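Local coordinates for protein Pyrsv_gp04 (Pyrobaculum spherical virus, PDB 2VXZ) that is of unknown function but probably binds DNA through a winged-helix domain and acts as a transcriptional regulator of the virus, at residues Leu17-Asp22 against Gln32-Ser37; Val62-Leu67 against Ser115-Ile120. All blocks are in the same frame, centred on the assembly; numbering follows the deposited sequence.

Contact 1 of 2, residues Leu17-Asp22 against Gln32-Ser37; sequences LALLAD and QRLGLS
Leu19 lays its forked end over Arg33 and Leu34, near the C-terminal end of helix 27-34. Helix 27-34, the turn at 35-37 and helix 38-50 have the topology of the helix-turn-helix of a winged-helix domain, and helix 7-20, which carries Leu19, would be its first helix. With CG of Leu19 swung opposite the backbone N (chi1 -164°), the torsion places CG and its two methyls beside helix 27-34. Leu19 CD2 lies 3.8 Å from CB of Arg33, the two side chains crossing at about a right angle. Leu19 CD1 lies at the edge of the guanidinium, near its plane, at 4.0 Å from Arg33 NH1. Arginine suits this exposed place: its CB gives Leu19 CD2 an apolar surface, and a bend at chi2 (-73°) sends the charged end past it. Asp22 OD1 stays 5.7 Å from Arg33 NH1, too far for a salt bridge, and pairs with Lys25 NZ, which also binds Leu19 O. Beyond Leu34, Gly35 closes helix 27-34 in a Schellman motif; glycine tolerates the positive phi (66°) because it has no CB to clash. Ser37 is then the N-cap of the next helix, a place where a short hydroxyl can reach a backbone N. Leu34 meets Leu19 tip to tip: Leu19 CD2 is 3.9 Å from Leu34 CG and 4.2 Å from each of Leu34 CD1 and CD2.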
ATOM      1  N   LEU A  17      13.676   9.173  -4.205  1.00 21.95           N
ATOM      2  CA  LEU A  17      14.522   8.057  -3.761  1.00 22.50           C
ATOM      3  C   LEU A  17      14.721   8.065  -2.239  1.00 22.91           C
ATOM      4  O   LEU A  17      14.693   7.015  -1.589  1.00 22.80           O
ATOM      5  CB  LEU A  17      15.862   8.081  -4.493  1.00 22.23           C
ATOM      6  CG  LEU A  17      15.780   7.746  -5.992  1.00 22.85           C
ATOM      7  CD1 LEU A  17      17.162   7.875  -6.646  1.00 22.54           C
ATOM      8  CD2 LEU A  17      15.195   6.354  -6.249  1.00 22.02           C
ATOM      9  N   ALA A  18      14.885   9.257  -1.672  1.00 23.84           N
ATOM     10  CA  ALA A  18      15.017   9.391  -0.213  1.00 24.08           C
ATOM     11  C   ALA A  18      13.750   8.944   0.510  1.00 24.76           C
ATOM     12  O   ALA A  18      13.813   8.224   1.509  1.00 24.91           O
ATOM     13  CB  ALA A  18      15.333  10.807   0.145  1.00 24.59           C
ATOM     14  N   LEU A  19      12.601   9.384   0.006  1.00 24.96           N
ATOM     15  CA  LEU A  19      11.306   9.015   0.574  1.00 25.39           C
ATOM     16  C   LEU A  19      11.122   7.493   0.560  1.00 25.71           C
ATOM     17  O   LEU A  19      10.610   6.920   1.512  1.00 26.04           O
ATOM     18  CB  LEU A  19      10.184   9.711  -0.205  1.00 25.44           C
ATOM     19  CG  LEU A  19       8.770   9.824   0.345  1.00 26.46           C
ATOM     20  CD1 LEU A  19       8.769  10.444   1.732  1.00 28.45           C
ATOM     21  CD2 LEU A  19       7.874  10.635  -0.617  1.00 26.62           C
ATOM     22  N   LEU A  20      11.552   6.846  -0.522  1.00 25.34           N
ATOM     23  CA  LEU A  20      11.458   5.388  -0.640  1.00 25.48           C
ATOM     24  C   LEU A  20      12.472   4.576   0.172  1.00 25.95           C
ATOM     25  O   LEU A  20      12.310   3.361   0.304  1.00 24.84           O
ATOM     26  CB  LEU A  20      11.568   4.967  -2.107  1.00 25.30           C
ATOM     27  CG  LEU A  20      10.448   5.478  -3.008  1.00 24.23           C
ATOM     28  CD1 LEU A  20      10.771   5.145  -4.447  1.00 24.95           C
ATOM     29  CD2 LEU A  20       9.087   4.909  -2.583  1.00 24.08           C
ATOM     30  N   ALA A  21      13.517   5.211   0.698  1.00 26.63           N
ATOM     31  CA  ALA A  21      14.541   4.489   1.461  1.00 27.65           C
ATOM     32  C   ALA A  21      13.949   3.721   2.634  1.00 28.44           C
ATOM     33  O   ALA A  21      14.434   2.653   2.983  1.00 29.81           O
ATOM     34  CB  ALA A  21      15.627   5.447   1.956  1.00 27.52           C
ATOM     35  N   ASP A  22      12.892   4.267   3.225  1.00 29.37           N
ATOM     36  CA  ASP A  22      12.238   3.671   4.380  1.00 29.85           C
ATOM     37  C   ASP A  22      11.156   2.647   4.010  1.00 29.67           C
ATOM     38  O   ASP A  22      10.718   1.871   4.866  1.00 30.77           O
ATOM     39  CB  ASP A  22      11.631   4.775   5.259  1.00 31.57           C
ATOM     40  CG  ASP A  22      11.274   6.025   4.470  1.00 35.07           C
ATOM     41  OD1 ASP A  22      10.068   6.327   4.330  1.00 41.72           O
ATOM     42  OD2 ASP A  22      12.211   6.705   3.974  1.00 40.48           O
ATOM     43  N   GLN A  32       1.639  13.566  -2.462  1.00 23.81           N
ATOM     44  CA  GLN A  32       1.208  14.316  -1.289  1.00 23.59           C
ATOM     45  C   GLN A  32       2.403  14.801  -0.478  1.00 23.58           C
ATOM     46  O   GLN A  32       2.494  15.997  -0.135  1.00 23.84           O
ATOM     47  CB  GLN A  32       0.269  13.469  -0.422  1.00 24.22           C
ATOM     48  CG  GLN A  32      -0.297  14.220   0.789  1.00 25.78           C
ATOM     49  CD  GLN A  32       0.604  14.194   2.008  0.70 29.43           C
ATOM     50  OE1 GLN A  32       1.199  13.169   2.337  0.70 33.66           O
ATOM     51  NE2 GLN A  32       0.697  15.327   2.694  1.00 33.18           N
ATOM     52  N   ARG A  33       3.326  13.882  -0.202  1.00 22.68           N
ATOM     53  CA  ARG A  33       4.453  14.169   0.665  1.00 22.76           C
ATOM     54  C   ARG A  33       5.343  15.240   0.086  1.00 22.34           C
ATOM     55  O   ARG A  33       5.866  16.069   0.829  1.00 21.74           O
ATOM     56  CB  ARG A  33       5.274  12.903   0.914  1.00 22.88           C
ATOM     57  CG  ARG A  33       4.627  11.942   1.882  1.00 25.28           C
ATOM     58  CD  ARG A  33       4.692  12.465   3.295  1.00 28.39           C
ATOM     59  NE  ARG A  33       4.058  11.563   4.247  1.00 30.98           N
ATOM     60  CZ  ARG A  33       4.632  10.498   4.793  1.00 32.61           C
ATOM     61  NH1 ARG A  33       5.878  10.157   4.483  1.00 35.82           N
ATOM     62  NH2 ARG A  33       3.942   9.755   5.645  1.00 34.42           N
ATOM     63  N   LEU A  34       5.510  15.216  -1.236  1.00 21.61           N
ATOM     64  CA  LEU A  34       6.436  16.114  -1.915  1.00 22.09           C
ATOM     65  C   LEU A  34       5.773  17.316  -2.582  1.00 22.49           C
ATOM     66  O   LEU A  34       6.463  18.144  -3.170  1.00 23.23           O
ATOM     67  CB  LEU A  34       7.255  15.320  -2.935  1.00 21.58           C
ATOM     68  CG  LEU A  34       8.077  14.162  -2.368  1.00 21.05           C
ATOM     69  CD1 LEU A  34       8.965  13.547  -3.434  1.00 19.48           C
ATOM     70  CD2 LEU A  34       8.915  14.626  -1.196  1.00 19.32           C
ATOM     71  N   GLY A  35       4.455  17.421  -2.496  1.00 23.07           N
ATOM     72  CA  GLY A  35       3.732  18.559  -3.089  1.00 24.02           C
ATOM     73  C   GLY A  35       3.813  18.601  -4.603  1.00 24.51           C
ATOM     74  O   GLY A  35       3.871  19.688  -5.198  1.00 24.52           O
ATOM     75  N   LEU A  36       3.791  17.422  -5.218  1.00 24.76           N
ATOM     76  CA  LEU A  36       3.859  17.285  -6.676  1.00 25.31           C
ATOM     77  C   LEU A  36       2.480  17.156  -7.284  1.00 26.30           C
ATOM     78  O   LEU A  36       1.580  16.623  -6.652  1.00 27.74           O
ATOM     79  CB  LEU A  36       4.656  16.040  -7.054  1.00 25.55           C
ATOM     80  CG  LEU A  36       6.167  16.117  -6.831  1.00 25.09           C
ATOM     81  CD1 LEU A  36       6.818  14.734  -6.896  1.00 25.55           C
ATOM     82  CD2 LEU A  36       6.815  17.083  -7.826  1.00 26.94           C
ATOM     83  N   SER A  37       2.310  17.634  -8.515  1.00 26.93           N
ATOM     84  CA  SER A  37       1.136  17.256  -9.312  1.00 27.25           C
ATOM     85  C   SER A  37       1.162  15.755  -9.659  1.00 27.87           C
ATOM     86  O   SER A  37       2.203  15.107  -9.634  1.00 27.49           O
ATOM     87  CB  SER A  37       1.100  18.032 -10.615  1.00 27.00           C
ATOM     88  OG  SER A  37       2.350  17.939 -11.272  1.00 26.56           O
TER

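Contact 2 of 2, residues Val62-Leu67 against Ser115-Ile120; sequences VALVCL and SSIIPI
Leu64 turns CG away from its carbonyl carbon (chi1 -77°), and a nearly extended chi2 of 162° carries CD2 to the CG2 branch of Ile117, although its CB does not point at the loop. Ile117 presents this short branch because CG2, rather than the longer CG1 arm, stands opposite the backbone N. The two methyls, Leu64 CD2 and Ile117 CG2, meet at 3.7 Å with the side chains at a slant. Ile118 works the other way round: it uses its long branch, stretched out with chi1 at -173°, to bring CD1 within 4.0 Å of CG1 of Val62, and these two side chains cross at about a right angle. Val62 and Leu64, two residues apart on strand 62-66, thus offer methyls to the same loop. That strand is the middle one of the small antiparallel sheet of what is by its topology a winged-helix unit, flanked by 25-26 and 55-59, and the loop 115-120 between two later helices packs against it. Beta-branched residues suit the places of Val62 and Ile118, both on extended backbone, while the leucine chain is long enough for its CD2 to reach the loop. No hydrogen bond joins the two segments directly; Thr26 of the edge strand is bonded through its backbone to Ile117, and the side chains of Val62, Leu64 and Ile118 all rest on Thr26. Phe130 of helix 125-139 lies against both Val62 and Ile118, and Leu75 of helix 69-89 against both Leu64 and Ile117.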
ATOM      1  N   VAL A  62      -3.971   0.368  -7.443  1.00 37.76           N
ATOM      2  CA  VAL A  62      -2.865   1.293  -7.157  1.00 37.09           C
ATOM      3  C   VAL A  62      -1.555   0.655  -7.611  1.00 35.67           C
ATOM      4  O   VAL A  62      -1.467  -0.559  -7.776  1.00 36.26           O
ATOM      5  CB  VAL A  62      -2.728   1.659  -5.645  1.00 37.30           C
ATOM      6  CG1 VAL A  62      -4.087   1.871  -4.984  1.00 37.38           C
ATOM      7  CG2 VAL A  62      -1.939   0.600  -4.892  1.00 37.48           C
ATOM      8  N   ALA A  63      -0.539   1.482  -7.811  1.00 34.53           N
ATOM      9  CA  ALA A  63       0.795   0.989  -8.120  1.00 33.25           C
ATOM     10  C   ALA A  63       1.699   1.303  -6.934  1.00 31.41           C
ATOM     11  O   ALA A  63       1.673   2.406  -6.402  1.00 32.34           O
ATOM     12  CB  ALA A  63       1.322   1.636  -9.388  1.00 33.57           C
ATOM     13  N   LEU A  64       2.475   0.322  -6.494  1.00 29.59           N
ATOM     14  CA  LEU A  64       3.469   0.577  -5.459  1.00 27.47           C
ATOM     15  C   LEU A  64       4.800   0.869  -6.118  1.00 26.54           C
ATOM     16  O   LEU A  64       5.218   0.132  -7.023  1.00 26.82           O
ATOM     17  CB  LEU A  64       3.603  -0.609  -4.501  1.00 28.05           C
ATOM     18  CG  LEU A  64       2.489  -0.735  -3.463  1.00 27.54           C
ATOM     19  CD1 LEU A  64       2.461  -2.129  -2.877  1.00 27.74           C
ATOM     20  CD2 LEU A  64       2.636   0.291  -2.367  1.00 27.33           C
ATOM     21  N   VAL A  65       5.454   1.940  -5.670  1.00 24.45           N
ATOM     22  CA  VAL A  65       6.794   2.308  -6.143  1.00 24.30           C
ATOM     23  C   VAL A  65       7.807   1.798  -5.131  1.00 23.53           C
ATOM     24  O   VAL A  65       7.720   2.132  -3.951  1.00 22.35           O
ATOM     25  CB  VAL A  65       6.927   3.825  -6.319  1.00 23.50           C
ATOM     26  CG1 VAL A  65       8.310   4.201  -6.883  1.00 23.48           C
ATOM     27  CG2 VAL A  65       5.820   4.327  -7.206  1.00 23.88           C
ATOM     28  N   CYS A  66       8.750   0.981  -5.607  1.00 23.75           N
ATOM     29  CA  CYS A  66       9.693   0.274  -4.744  0.50 23.62           C
ATOM     30  C   CYS A  66      11.125   0.428  -5.274  1.00 24.02           C
ATOM     31  O   CYS A  66      11.329   0.478  -6.487  1.00 24.30           O
ATOM     32  CB  CYS A  66       9.324  -1.220  -4.692  0.50 23.63           C
ATOM     33  SG  CYS A  66       7.537  -1.616  -4.750  0.50 20.31           S
ATOM     34  N   LEU A  67      12.109   0.462  -4.377  1.00 23.97           N
ATOM     35  CA  LEU A  67      13.521   0.495  -4.790  1.00 24.32           C
ATOM     36  C   LEU A  67      13.977  -0.847  -5.367  1.00 24.21           C
ATOM     37  O   LEU A  67      14.943  -0.912  -6.121  1.00 24.71           O
ATOM     38  CB  LEU A  67      14.435   0.850  -3.613  1.00 24.03           C
ATOM     39  CG  LEU A  67      14.244   2.216  -2.956  1.00 25.25           C
ATOM     40  CD1 LEU A  67      15.207   2.344  -1.779  1.00 24.95           C
ATOM     41  CD2 LEU A  67      14.436   3.350  -3.972  1.00 24.33           C
ATOM     42  N   SER A 115      -0.201   4.246   6.886  1.00 22.37           N
ATOM     43  CA  SER A 115      -0.214   5.630   6.372  1.00 22.79           C
ATOM     44  C   SER A 115       1.145   6.036   5.792  1.00 23.18           C
ATOM     45  O   SER A 115       1.232   7.000   5.026  1.00 23.89           O
ATOM     46  CB  SER A 115      -0.639   6.618   7.448  1.00 23.36           C
ATOM     47  OG  SER A 115       0.331   6.688   8.449  1.00 23.92           O
ATOM     48  N   SER A 116       2.193   5.283   6.124  1.00 22.31           N
ATOM     49  CA  SER A 116       3.510   5.492   5.509  1.00 23.44           C
ATOM     50  C   SER A 116       3.643   4.810   4.136  1.00 22.98           C
ATOM     51  O   SER A 116       4.686   4.941   3.477  1.00 23.43           O
ATOM     52  CB  SER A 116       4.631   5.044   6.455  1.00 24.03           C
ATOM     53  OG  SER A 116       4.658   3.635   6.628  1.00 27.95           O
ATOM     54  N   ILE A 117       2.604   4.090   3.706  1.00 22.74           N
ATOM     55  CA  ILE A 117       2.566   3.409   2.404  1.00 23.29           C
ATOM     56  C   ILE A 117       1.577   4.078   1.433  1.00 23.05           C
ATOM     57  O   ILE A 117       1.850   4.218   0.242  1.00 23.11           O
ATOM     58  CB  ILE A 117       2.112   1.923   2.562  1.00 22.97           C
ATOM     59  CG1 ILE A 117       3.010   1.162   3.543  1.00 23.22           C
ATOM     60  CG2 ILE A 117       2.075   1.200   1.188  1.00 23.19           C
ATOM     61  CD1 ILE A 117       2.466  -0.220   3.965  1.00 24.78           C
ATOM     62  N   ILE A 118       0.411   4.444   1.953  1.00 23.40           N
ATOM     63  CA  ILE A 118      -0.712   4.877   1.139  1.00 24.07           C
ATOM     64  C   ILE A 118      -1.590   5.774   1.998  1.00 24.08           C
ATOM     65  O   ILE A 118      -1.645   5.589   3.212  1.00 24.11           O
ATOM     66  CB  ILE A 118      -1.525   3.657   0.637  1.00 24.66           C
ATOM     67  CG1 ILE A 118      -2.613   4.084  -0.356  1.00 24.82           C
ATOM     68  CG2 ILE A 118      -2.131   2.891   1.823  1.00 25.43           C
ATOM     69  CD1 ILE A 118      -3.146   2.929  -1.195  1.00 24.83           C
ATOM     70  N   PRO A 119      -2.216   6.799   1.400  1.00 24.62           N
ATOM     71  CA  PRO A 119      -3.228   7.531   2.164  1.00 25.55           C
ATOM     72  C   PRO A 119      -4.336   6.598   2.663  1.00 25.92           C
ATOM     73  O   PRO A 119      -4.919   5.851   1.867  1.00 27.27           O
ATOM     74  CB  PRO A 119      -3.760   8.538   1.143  1.00 25.36           C
ATOM     75  CG  PRO A 119      -2.578   8.782   0.244  1.00 25.73           C
ATOM     76  CD  PRO A 119      -2.014   7.400   0.069  1.00 25.12           C
ATOM     77  N   ILE A 120      -4.557   6.588   3.979  1.00 25.97           N
ATOM     78  CA  ILE A 120      -5.460   5.622   4.612  1.00 26.20           C
ATOM     79  C   ILE A 120      -6.537   6.264   5.513  1.00 25.90           C
ATOM     80  O   ILE A 120      -7.468   5.577   5.935  1.00 26.15           O
ATOM     81  CB  ILE A 120      -4.616   4.587   5.440  1.00 26.84           C
ATOM     82  CG1 ILE A 120      -5.356   3.262   5.676  1.00 29.54           C
ATOM     83  CG2 ILE A 120      -4.160   5.195   6.752  1.00 28.08           C
ATOM     84  CD1 ILE A 120      -4.953   2.149   4.756  1.00 30.66           C
TER

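Overall arrangement
Both segments of contact 1 precede those of contact 2 in the chain, and the centres of the two contacts are about 10 Å apart. Contact 1 is a surface contact within the N-terminal, winged-helix-like part, joining helix 7-20 to helix 27-34. Contact 2 is buried near the centre of the chain and ties the sheet of that part to the loop between helices 108-115 and 125-139. The two meet directly: Leu20 CD2 packs 3.4 Å from Val65 O, and Leu17 CD2 lies 3.8 Å from Leu67 CD2. The disulfide between Cys24 and Cys66 adds a covalent tie beside them. The putative DNA-binding unit is thus packed directly against the later helices through its sheet.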